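Local atomic coordinates of flavin prenyltransferase UbiX (Methanocaldococcus jannaschii, PDB entry 6M8V), a protein that probably makes the prenylated FMN cofactor of UbiD decarboxylases by joining a dimethylallyl group from dimethylallyl phosphate to N5 and C6 of the flavin. Residues C105-A108 with L109-R113. Numbering follows the deposited sequence.
Sequences CDIA and LKERR. With PO4 (phosphate ion), chain C.
With CG between its backbone N and carbonyl carbon (chi1 78°), Lys110 runs alongside Ile107, its CE 3.9 Å from Ile107 CG1, and a bend at chi4 (74°) turns NZ toward a phosphate ion and Glu111. The long aliphatic stem can cover isoleucine while NZ donates to phosphate O3 at 3.0 Å and forms a salt bridge at 2.8 Å with Glu111 OE2, meeting that oxygen's anti lone pair. The ion, also held by Tyr150 of a third subunit, probably marks the phosphate end of the dimethylallyl phosphate site. Glu111 OE2 also pairs with Arg166 of that subunit, and Lys110 NZ with Glu121 of a second. An alanine at Lys110 is likely to take one charged partner from the phosphate, Glu121 and Glu111, which would keep Arg166. Helix 100-110, the second of two between strands 78-84 and 114-119, ends in a Schellman motif: Arg112 takes a positive phi (60°), its N bonds weakly to Leu109 O, and Arg113 N reaches Ala108 O at 2.7 Å. A methyl suits this tight return, Ala108 CB lying 4.3 Å from Arg113 CB. Arg113 extends so that Glu111 CG sits 3.8 Å above one guanidinium face, and donates to Asn74 O and Gly72 O.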
# COMPACT_ATOMS: atom_id res chain seq x y z
N CYS A 105 0.82 -25.66 10.84
CA CYS A 105 0.04 -24.62 10.17
C CYS A 105 0.78 -24.08 8.95
O CYS A 105 0.18 -23.90 7.89
CB CYS A 105 -0.29 -23.48 11.13
SG CYS A 105 -1.41 -23.94 12.45
N ASP A 106 2.09 -23.82 9.09
CA ASP A 106 2.87 -23.33 7.96
C ASP A 106 2.91 -24.37 6.85
O ASP A 106 2.88 -24.02 5.66
CB ASP A 106 4.28 -22.97 8.43
CG ASP A 106 5.00 -22.04 7.46
OD1 ASP A 106 4.42 -21.02 7.04
OD2 ASP A 106 6.17 -22.33 7.13
N ILE A 107 2.98 -25.65 7.21
CA ILE A 107 2.93 -26.73 6.23
C ILE A 107 1.58 -26.74 5.52
O ILE A 107 1.50 -26.86 4.29
CB ILE A 107 3.20 -28.09 6.92
CG1 ILE A 107 4.70 -28.24 7.23
CG2 ILE A 107 2.68 -29.24 6.07
CD1 ILE A 107 5.01 -29.41 8.15
N ALA A 108 0.50 -26.61 6.29
CA ALA A 108 -0.83 -26.57 5.69
C ALA A 108 -0.93 -25.46 4.65
O ALA A 108 -1.55 -25.65 3.59
CB ALA A 108 -1.89 -26.38 6.78
N LEU A 109 -0.31 -24.31 4.92
CA LEU A 109 -0.40 -23.20 3.97
C LEU A 109 0.43 -23.47 2.72
O LEU A 109 -0.02 -23.20 1.60
CB LEU A 109 0.02 -21.89 4.64
CG LEU A 109 -0.95 -21.33 5.71
CD1 LEU A 109 -0.30 -20.24 6.56
CD2 LEU A 109 -2.23 -20.79 5.07
N LYS A 110 1.65 -23.99 2.87
CA LYS A 110 2.46 -24.24 1.68
C LYS A 110 1.93 -25.42 0.88
O LYS A 110 2.00 -25.40 -0.35
CB LYS A 110 3.93 -24.44 2.06
CG LYS A 110 4.30 -25.81 2.62
CD LYS A 110 5.68 -25.76 3.30
CE LYS A 110 6.17 -27.14 3.74
NZ LYS A 110 6.62 -27.98 2.59
N GLU A 111 1.38 -26.44 1.54
CA GLU A 111 0.82 -27.59 0.83
C GLU A 111 -0.64 -27.39 0.45
O GLU A 111 -1.25 -28.31 -0.11
CB GLU A 111 0.96 -28.86 1.68
CG GLU A 111 2.39 -29.16 2.17
CD GLU A 111 3.34 -29.56 1.05
OE1 GLU A 111 2.88 -30.09 0.02
OE2 GLU A 111 4.56 -29.36 1.20
N ARG A 112 -1.21 -26.23 0.75
CA ARG A 112 -2.59 -25.89 0.39
C ARG A 112 -3.59 -26.86 1.01
O ARG A 112 -4.54 -27.29 0.36
CB ARG A 112 -2.77 -25.81 -1.13
CG ARG A 112 -1.80 -24.88 -1.82
CD ARG A 112 -1.98 -23.41 -1.40
NE ARG A 112 -1.14 -22.53 -2.22
CZ ARG A 112 -1.28 -21.22 -2.33
NH1 ARG A 112 -2.24 -20.58 -1.66
NH2 ARG A 112 -0.46 -20.53 -3.12
N ARG A 113 -3.38 -27.20 2.27
CA ARG A 113 -4.32 -27.99 3.05
C ARG A 113 -5.16 -27.07 3.92
O ARG A 113 -4.75 -25.96 4.26
CB ARG A 113 -3.59 -29.04 3.89
CG ARG A 113 -2.75 -30.00 3.04
CD ARG A 113 -1.72 -30.76 3.85
NE ARG A 113 -0.79 -31.49 2.99
CZ ARG A 113 0.29 -32.15 3.42
NH1 ARG A 113 0.58 -32.16 4.72
NH2 ARG A 113 1.08 -32.78 2.57
P PO4 C . 9.57 -30.50 4.05
O1 PO4 C . 9.83 -31.32 5.30
O2 PO4 C . 9.98 -31.28 2.82
O3 PO4 C . 8.09 -30.18 3.95
O4 PO4 C . 10.37 -29.22 4.14